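Local coordinates for peptidase M3B, oligoendopeptidase F (Enterococcus faecium, PDB 2QR4), which probably cleaves short peptides as a zinc-dependent metallo-oligopeptidase of the M3 family, at residues N38-V43 with P111-Y116; Q102-F107 with Q122-R127. All coordinates share one frame; numbering follows the deposited sequence.

Contact 1. Residues N38-V43 with P111-Y116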
ATOM      1  N   ASN A  38       3.814  28.281  26.567  1.00 37.13           N
ATOM      2  CA  ASN A  38       3.183  28.767  25.345  1.00 41.47           C
ATOM      3  C   ASN A  38       3.358  27.786  24.185  1.00 38.37           C
ATOM      4  O   ASN A  38       2.436  27.569  23.403  1.00 47.32           O
ATOM      5  CB  ASN A  38       3.692  30.170  24.983  1.00 38.82           C
ATOM      6  CG  ASN A  38       3.350  31.201  26.048  1.00 49.78           C
ATOM      7  OD1 ASN A  38       2.297  31.130  26.678  1.00 43.26           O
ATOM      8  ND2 ASN A  38       4.247  32.156  26.262  1.00 55.96           N
ATOM      9  N   ALA A  39       4.534  27.181  24.088  1.00 39.27           N
ATOM     10  CA  ALA A  39       4.789  26.166  23.065  1.00 39.63           C
ATOM     11  C   ALA A  39       3.876  24.947  23.221  1.00 32.13           C
ATOM     12  O   ALA A  39       3.269  24.484  22.258  1.00 38.74           O
ATOM     13  CB  ALA A  39       6.265  25.740  23.085  1.00 26.27           C
ATOM     14  N   ILE A  40       3.789  24.424  24.439  1.00 35.34           N
ATOM     15  CA  ILE A  40       2.931  23.284  24.713  1.00 38.09           C
ATOM     16  C   ILE A  40       1.492  23.622  24.362  1.00 41.56           C
ATOM     17  O   ILE A  40       0.785  22.814  23.776  1.00 33.88           O
ATOM     18  CB  ILE A  40       2.977  22.899  26.198  1.00 39.95           C
ATOM     19  CG1 ILE A  40       4.320  22.267  26.540  1.00 42.30           C
ATOM     20  CG2 ILE A  40       1.875  21.924  26.508  1.00 43.06           C
ATOM     21  CD1 ILE A  40       4.637  22.287  27.991  1.00 47.12           C
ATOM     22  N   GLU A  41       1.060  24.824  24.734  1.00 37.14           N
ATOM     23  CA  GLU A  41      -0.297  25.256  24.446  1.00 42.91           C
ATOM     24  C   GLU A  41      -0.538  25.303  22.956  1.00 41.10           C
ATOM     25  O   GLU A  41      -1.586  24.872  22.480  1.00 42.95           O
ATOM     26  CB  GLU A  41      -0.575  26.621  25.059  1.00 37.09           C
ATOM     27  CG  GLU A  41      -0.889  26.539  26.517  1.00 34.46           C
ATOM     28  CD  GLU A  41      -0.793  27.885  27.202  1.00 46.63           C
ATOM     29  OE1 GLU A  41      -0.333  28.846  26.549  1.00 40.13           O
ATOM     30  OE2 GLU A  41      -1.172  27.978  28.392  1.00 47.99           O
ATOM     31  N   PHE A  42       0.443  25.816  22.222  1.00 37.87           N
ATOM     32  CA  PHE A  42       0.307  25.934  20.792  1.00 32.45           C
ATOM     33  C   PHE A  42       0.213  24.568  20.124  1.00 40.23           C
ATOM     34  O   PHE A  42      -0.744  24.320  19.384  1.00 36.54           O
ATOM     35  CB  PHE A  42       1.448  26.742  20.161  1.00 38.49           C
ATOM     36  CG  PHE A  42       1.478  26.641  18.655  1.00 42.18           C
ATOM     37  CD1 PHE A  42       0.668  27.457  17.878  1.00 34.80           C
ATOM     38  CD2 PHE A  42       2.287  25.700  18.021  1.00 41.43           C
ATOM     39  CE1 PHE A  42       0.669  27.356  16.489  1.00 42.52           C
ATOM     40  CE2 PHE A  42       2.301  25.586  16.616  1.00 38.58           C
ATOM     41  CZ  PHE A  42       1.491  26.406  15.852  1.00 42.83           C
ATOM     42  N   VAL A  43       1.179  23.677  20.362  1.00 31.67           N
ATOM     43  CA  VAL A  43       1.176  22.459  19.556  1.00 30.33           C
ATOM     44  C   VAL A  43       0.030  21.530  19.920  1.00 31.95           C
ATOM     45  O   VAL A  43      -0.512  20.860  19.059  1.00 42.58           O
ATOM     46  CB  VAL A  43       2.538  21.674  19.464  1.00 42.18           C
ATOM     47  CG1 VAL A  43       3.749  22.583  19.595  1.00 28.70           C
ATOM     48  CG2 VAL A  43       2.578  20.543  20.444  1.00 42.92           C
ATOM     49  N   PRO A 111       2.947  27.139  37.875  1.00 47.43           N
ATOM     50  CA  PRO A 111       1.910  26.203  38.297  1.00 45.26           C
ATOM     51  C   PRO A 111       0.981  25.800  37.161  1.00 43.04           C
ATOM     52  O   PRO A 111       0.535  24.657  37.107  1.00 48.93           O
ATOM     53  CB  PRO A 111       1.121  26.995  39.355  1.00 55.39           C
ATOM     54  CG  PRO A 111       1.741  28.385  39.397  1.00 57.13           C
ATOM     55  CD  PRO A 111       3.123  28.223  38.852  1.00 51.90           C
ATOM     56  N   LYS A 112       0.700  26.737  36.262  1.00 39.45           N
ATOM     57  CA  LYS A 112      -0.178  26.484  35.127  1.00 31.72           C
ATOM     58  C   LYS A 112       0.262  25.278  34.302  1.00 36.82           C
ATOM     59  O   LYS A 112      -0.556  24.638  33.625  1.00 42.33           O
ATOM     60  CB  LYS A 112      -0.218  27.706  34.217  1.00 37.36           C
ATOM     61  CG  LYS A 112      -0.853  28.953  34.809  1.00 44.86           C
ATOM     62  CD  LYS A 112      -1.245  29.861  33.663  1.00 53.82           C
ATOM     63  CE  LYS A 112      -1.626  31.247  34.095  1.00 61.63           C
ATOM     64  NZ  LYS A 112      -1.736  32.091  32.873  1.00 62.86           N
ATOM     65  N   LEU A 113       1.559  24.979  34.339  1.00 35.55           N
ATOM     66  CA  LEU A 113       2.102  23.825  33.618  1.00 40.02           C
ATOM     67  C   LEU A 113       1.605  22.506  34.195  1.00 43.20           C
ATOM     68  O   LEU A 113       1.657  21.476  33.530  1.00 45.82           O
ATOM     69  CB  LEU A 113       3.623  23.836  33.662  1.00 36.74           C
ATOM     70  CG  LEU A 113       4.351  24.708  32.644  1.00 42.56           C
ATOM     71  CD1 LEU A 113       5.801  24.810  33.071  1.00 47.46           C
ATOM     72  CD2 LEU A 113       4.245  24.141  31.246  1.00 34.87           C
ATOM     73  N   GLU A 114       1.133  22.539  35.437  1.00 43.96           N
ATOM     74  CA  GLU A 114       0.657  21.334  36.097  1.00 48.10           C
ATOM     75  C   GLU A 114      -0.433  20.650  35.266  1.00 47.12           C
ATOM     76  O   GLU A 114      -0.607  19.437  35.333  1.00 49.52           O
ATOM     77  CB  GLU A 114       0.160  21.660  37.510  1.00 46.95           C
ATOM     78  CG  GLU A 114       0.341  20.529  38.522  1.00 57.19           C
ATOM     79  CD  GLU A 114       1.793  20.060  38.663  1.00 63.85           C
ATOM     80  OE1 GLU A 114       2.714  20.901  38.762  1.00 57.21           O
ATOM     81  OE2 GLU A 114       2.009  18.832  38.691  1.00 63.03           O
ATOM     82  N   VAL A 115      -1.146  21.430  34.461  1.00 45.87           N
ATOM     83  CA  VAL A 115      -2.210  20.890  33.622  1.00 44.33           C
ATOM     84  C   VAL A 115      -1.660  19.923  32.581  1.00 54.35           C
ATOM     85  O   VAL A 115      -2.395  19.072  32.076  1.00 55.63           O
ATOM     86  CB  VAL A 115      -2.980  22.008  32.888  1.00 48.72           C
ATOM     87  CG1 VAL A 115      -4.064  21.421  32.023  1.00 34.52           C
ATOM     88  CG2 VAL A 115      -3.577  22.996  33.884  1.00 53.63           C
ATOM     89  N   TYR A 116      -0.370  20.057  32.266  1.00 43.95           N
ATOM     90  CA  TYR A 116       0.257  19.241  31.237  1.00 47.58           C
ATOM     91  C   TYR A 116       1.274  18.236  31.773  1.00 52.73           C
ATOM     92  O   TYR A 116       1.919  17.531  30.994  1.00 52.29           O
ATOM     93  CB  TYR A 116       0.944  20.136  30.197  1.00 49.74           C
ATOM     94  CG  TYR A 116      -0.007  21.046  29.478  1.00 48.72           C
ATOM     95  CD1 TYR A 116      -0.044  22.407  29.759  1.00 52.49           C
ATOM     96  CD2 TYR A 116      -0.889  20.547  28.531  1.00 45.16           C
ATOM     97  CE1 TYR A 116      -0.929  23.249  29.109  1.00 47.61           C
ATOM     98  CE2 TYR A 116      -1.782  21.380  27.878  1.00 48.60           C
ATOM     99  CZ  TYR A 116      -1.792  22.729  28.171  1.00 47.97           C
ATOM    100  OH  TYR A 116      -2.664  23.559  27.524  1.00 49.49           O
TER

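Contact 2. Residues Q102-F107 with Q122-R127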
ATOM      1  N   GLN A 102      15.586  20.499  34.512  1.00 48.95           N
ATOM      2  CA  GLN A 102      15.224  21.814  33.972  1.00 51.99           C
ATOM      3  C   GLN A 102      13.718  21.867  33.722  1.00 48.30           C
ATOM      4  O   GLN A 102      13.076  22.897  33.906  1.00 48.97           O
ATOM      5  CB  GLN A 102      15.945  22.084  32.655  1.00 50.24           C
ATOM      6  CG  GLN A 102      17.361  22.616  32.767  1.00 52.14           C
ATOM      7  CD  GLN A 102      18.042  22.648  31.409  1.00 59.33           C
ATOM      8  OE1 GLN A 102      18.301  21.599  30.804  1.00 56.12           O
ATOM      9  NE2 GLN A 102      18.305  23.852  30.906  1.00 54.49           N
ATOM     10  N   ILE A 103      13.175  20.738  33.286  1.00 47.26           N
ATOM     11  CA  ILE A 103      11.759  20.620  32.972  1.00 45.58           C
ATOM     12  C   ILE A 103      10.893  20.794  34.220  1.00 51.42           C
ATOM     13  O   ILE A 103       9.991  21.629  34.224  1.00 59.26           O
ATOM     14  CB  ILE A 103      11.463  19.284  32.262  1.00 40.14           C
ATOM     15  CG1 ILE A 103      12.159  19.250  30.899  1.00 33.95           C
ATOM     16  CG2 ILE A 103       9.982  19.079  32.077  1.00 42.78           C
ATOM     17  CD1 ILE A 103      11.910  17.976  30.103  1.00 39.70           C
ATOM     18  N   TRP A 104      11.172  20.039  35.283  1.00 50.25           N
ATOM     19  CA  TRP A 104      10.367  20.160  36.508  1.00 53.05           C
ATOM     20  C   TRP A 104      10.694  21.446  37.270  1.00 53.71           C
ATOM     21  O   TRP A 104       9.958  21.855  38.169  1.00 58.52           O
ATOM     22  CB  TRP A 104      10.486  18.920  37.417  1.00 46.01           C
ATOM     23  CG  TRP A 104      10.298  17.632  36.690  1.00 47.37           C
ATOM     24  CD1 TRP A 104      11.215  16.627  36.552  1.00 49.37           C
ATOM     25  CD2 TRP A 104       9.133  17.215  35.958  1.00 54.26           C
ATOM     26  NE1 TRP A 104      10.694  15.607  35.781  1.00 52.75           N
ATOM     27  CE2 TRP A 104       9.419  15.943  35.404  1.00 48.85           C
ATOM     28  CE3 TRP A 104       7.881  17.792  35.713  1.00 51.57           C
ATOM     29  CZ2 TRP A 104       8.495  15.237  34.636  1.00 41.43           C
ATOM     30  CZ3 TRP A 104       6.961  17.086  34.935  1.00 49.49           C
ATOM     31  CH2 TRP A 104       7.277  15.824  34.411  1.00 46.66           C
ATOM     32  N   GLN A 105      11.790  22.094  36.886  1.00 51.08           N
ATOM     33  CA  GLN A 105      12.126  23.400  37.440  1.00 48.63           C
ATOM     34  C   GLN A 105      11.174  24.455  36.873  1.00 54.84           C
ATOM     35  O   GLN A 105      10.804  25.413  37.561  1.00 57.40           O
ATOM     36  CB  GLN A 105      13.587  23.753  37.143  1.00 44.03           C
ATOM     37  CG  GLN A 105      14.094  25.009  37.843  1.00 48.81           C
ATOM     38  CD  GLN A 105      13.599  25.128  39.275  1.00 54.89           C
ATOM     39  OE1 GLN A 105      13.122  26.186  39.685  1.00 53.83           O
ATOM     40  NE2 GLN A 105      13.698  24.040  40.039  1.00 50.94           N
ATOM     41  N   TYR A 106      10.777  24.263  35.615  1.00 53.08           N
ATOM     42  CA  TYR A 106       9.788  25.115  34.961  1.00 46.25           C
ATOM     43  C   TYR A 106       8.429  24.974  35.644  1.00 45.92           C
ATOM     44  O   TYR A 106       7.663  25.933  35.735  1.00 45.55           O
ATOM     45  CB  TYR A 106       9.628  24.715  33.495  1.00 46.05           C
ATOM     46  CG  TYR A 106      10.646  25.272  32.521  1.00 41.09           C
ATOM     47  CD1 TYR A 106      11.428  26.382  32.831  1.00 35.04           C
ATOM     48  CD2 TYR A 106      10.782  24.704  31.257  1.00 39.11           C
ATOM     49  CE1 TYR A 106      12.344  26.890  31.908  1.00 34.90           C
ATOM     50  CE2 TYR A 106      11.685  25.204  30.333  1.00 39.17           C
ATOM     51  CZ  TYR A 106      12.459  26.294  30.656  1.00 44.43           C
ATOM     52  OH  TYR A 106      13.346  26.767  29.713  1.00 45.14           O
ATOM     53  N   PHE A 107       8.127  23.762  36.101  1.00 49.44           N
ATOM     54  CA  PHE A 107       6.866  23.481  36.784  1.00 46.22           C
ATOM     55  C   PHE A 107       6.747  24.177  38.138  1.00 48.19           C
ATOM     56  O   PHE A 107       5.656  24.585  38.531  1.00 51.79           O
ATOM     57  CB  PHE A 107       6.653  21.972  36.927  1.00 42.01           C
ATOM     58  CG  PHE A 107       6.120  21.322  35.678  1.00 43.88           C
ATOM     59  CD1 PHE A 107       6.880  21.279  34.525  1.00 49.38           C
ATOM     60  CD2 PHE A 107       4.857  20.760  35.655  1.00 39.08           C
ATOM     61  CE1 PHE A 107       6.386  20.682  33.370  1.00 47.43           C
ATOM     62  CE2 PHE A 107       4.361  20.168  34.508  1.00 33.97           C
ATOM     63  CZ  PHE A 107       5.122  20.129  33.368  1.00 44.64           C
ATOM     64  N   GLN A 122       5.071  11.660  29.930  1.00 40.82           N
ATOM     65  CA  GLN A 122       5.167  10.611  28.919  1.00 47.08           C
ATOM     66  C   GLN A 122       6.380  10.843  28.061  1.00 52.91           C
ATOM     67  O   GLN A 122       7.143   9.913  27.771  1.00 55.75           O
ATOM     68  CB  GLN A 122       3.928  10.582  28.022  1.00 50.31           C
ATOM     69  CG  GLN A 122       2.878   9.569  28.428  1.00 72.82           C
ATOM     70  CD  GLN A 122       2.501   9.663  29.899  1.00 84.31           C
ATOM     71  OE1 GLN A 122       3.342   9.492  30.786  1.00 82.30           O
ATOM     72  NE2 GLN A 122       1.226   9.919  30.161  1.00 91.88           N
ATOM     73  N   ILE A 123       6.551  12.094  27.655  1.00 46.20           N
ATOM     74  CA  ILE A 123       7.641  12.447  26.766  1.00 45.91           C
ATOM     75  C   ILE A 123       8.979  12.157  27.417  1.00 46.63           C
ATOM     76  O   ILE A 123       9.821  11.503  26.809  1.00 33.74           O
ATOM     77  CB  ILE A 123       7.556  13.901  26.318  1.00 44.87           C
ATOM     78  CG1 ILE A 123       6.295  14.093  25.471  1.00 33.90           C
ATOM     79  CG2 ILE A 123       8.803  14.269  25.529  1.00 36.48           C
ATOM     80  CD1 ILE A 123       5.958  15.508  25.223  1.00 33.06           C
ATOM     81  N   VAL A 124       9.146  12.620  28.659  1.00 42.15           N
ATOM     82  CA  VAL A 124      10.358  12.387  29.449  1.00 35.98           C
ATOM     83  C   VAL A 124      10.639  10.898  29.652  1.00 44.55           C
ATOM     84  O   VAL A 124      11.794  10.459  29.622  1.00 42.04           O
ATOM     85  CB  VAL A 124      10.271  13.099  30.824  1.00 47.99           C
ATOM     86  CG1 VAL A 124      11.320  12.561  31.808  1.00 41.95           C
ATOM     87  CG2 VAL A 124      10.413  14.608  30.653  1.00 39.10           C
ATOM     88  N   ASP A 125       9.579  10.122  29.849  1.00 41.78           N
ATOM     89  CA  ASP A 125       9.715   8.687  30.066  1.00 38.55           C
ATOM     90  C   ASP A 125       9.991   7.955  28.758  1.00 39.84           C
ATOM     91  O   ASP A 125      10.225   6.755  28.749  1.00 44.85           O
ATOM     92  CB  ASP A 125       8.434   8.112  30.679  1.00 47.29           C
ATOM     93  CG  ASP A 125       8.259   8.478  32.132  1.00 49.33           C
ATOM     94  OD1 ASP A 125       7.115   8.369  32.612  1.00 59.60           O
ATOM     95  OD2 ASP A 125       9.248   8.869  32.794  1.00 44.64           O
ATOM     96  N   ASN A 126       9.954   8.680  27.652  1.00 43.20           N
ATOM     97  CA  ASN A 126      10.025   8.068  26.338  1.00 38.27           C
ATOM     98  C   ASN A 126      11.261   8.583  25.615  1.00 38.29           C
ATOM     99  O   ASN A 126      11.398   8.463  24.398  1.00 43.95           O
ATOM    100  CB  ASN A 126       8.772   8.446  25.561  1.00 47.95           C
ATOM    101  CG  ASN A 126       8.302   7.357  24.655  1.00 57.11           C
ATOM    102  OD1 ASN A 126       7.758   7.628  23.584  1.00 72.44           O
ATOM    103  ND2 ASN A 126       8.497   6.109  25.069  1.00 60.19           N
ATOM    104  N   ARG A 127      12.150   9.167  26.405  1.00 43.45           N
ATOM    105  CA  ARG A 127      13.407   9.735  25.947  1.00 42.26           C
ATOM    106  C   ARG A 127      14.121   8.843  24.943  1.00 41.18           C
ATOM    107  O   ARG A 127      14.649   9.323  23.935  1.00 37.92           O
ATOM    108  CB  ARG A 127      14.304   9.953  27.170  1.00 40.52           C
ATOM    109  CG  ARG A 127      15.457  10.908  26.972  1.00 49.90           C
ATOM    110  CD  ARG A 127      16.144  11.222  28.298  1.00 43.88           C
ATOM    111  NE  ARG A 127      15.581  12.375  29.015  1.00 43.00           N
ATOM    112  CZ  ARG A 127      15.688  13.638  28.605  1.00 33.63           C
ATOM    113  NH1 ARG A 127      16.287  13.928  27.457  1.00 33.43           N
ATOM    114  NH2 ARG A 127      15.177  14.620  29.325  1.00 27.21           N
TER

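Contact 1. Residues N38-V43 with P111-Y116
Ile40, on the long helix 33-63, lays its methyl CG2 over the middle of the Tyr116 ring. CG2 sits 3.6 Å from the centroid of that ring and only 11° off its normal, a well-centred CH-pi contact. The branched isoleucine suits the place because its two arms do separate jobs. With CG1 beside the backbone N (chi1 -71°), CG2 faces the tyrosine while the extended other arm carries CD1 to Leu113, where it meets CD2 at 3.8 Å. There the two aliphatic side chains cross at about a right angle. Phe91 also packs on Ile40, and Leu113 touches Phe36 and Leu37 of the same long helix.

One residue on, Glu41 serves the contact with its aliphatic part: CG comes within 3.6 Å of Tyr116 OH, at the phenolic end of the ring. Its carboxylate plane is turned 69° from the ring. Lys112 offers an opposite charge, but NZ stays 6.1 Å from Glu41 OE2, a separation for long-range attraction at most.

The receiving chain turns through the 3-10 segment 111-113, and Tyr116 N donates to Leu113 O (2.8 Å), helping to hold Leu113 and Tyr116, the two partners of Ile40, on one short connection. Between the two segments, cohesion therefore comes from dispersion and CH-pi contact: apolar at Ile40, and grading toward polar groups at Glu41 and the tyrosine hydroxyl.

Contact 2. Residues Q102-F107 with Q122-R127
Arg127, three residues after Val124, uses NH2 for a salt bridge with Asp100 OD1 and a weak hydrogen bond with Leu98 O, while its NH1 bonds to Leu96 O. A long side chain with several N-H groups is apt here, since it reaches from the turn 124-127 to the chain just before helix 100-109 and to Asp100 at its start; the three bonds probably limit rotation of the planar head. Its own contact with residues 102-107 is slight.

The direct packing belongs to Val124. Its CG2 lies 3.7 Å from Ile103 CD1, the two side chains sliding past each other in opposite directions. Ile103 reaches across because its longer arm is extended, with CD1 anti to CA (chi2 -179°). Both residues are buried, where compact branched hydrocarbons need no polar partner. Helices 100-109 and 117-124 run roughly antiparallel, forming a helical hairpin within the oligopeptidase F region, and this pair joins them near the end away from their connection. Ile120 and Ile95 extend the apolar surroundings of Ile103.

Trp104 flanks the pair more loosely, bringing CZ2 to 4.5 Å from Val124 CG2. The broad indole can span the gap between the helices: it also touches Arg117 and Gln121, and its CE3 stands 3.8 Å above the plane of the Phe107 ring, over the centre. Beyond Val124 the chain bends through a type I beta turn from Val124 to Arg127, closed by a weak bond from Arg127 N to Val124 O (3.5 Å).

Overall arrangement
Along the chain the segments of the two contacts alternate: helix 100-109 of contact 2 leads into the connection used by contact 1, which in turn leads into the second helix of contact 2. Their centres lie about 12 Å apart and they touch directly, Leu113 CD1 reaching 3.4 Å from Tyr106 O and Leu113 O 3.2 Å from Phe107 CE2. Thus contact 2 closes the hairpin on itself, whereas contact 1 fastens its bend to helix 33-63. Each centre is about 31 Å from that of the chain, on the same side; the HExxH sequence typical of these metallopeptidases is on helix 361-379, in another part of the fold.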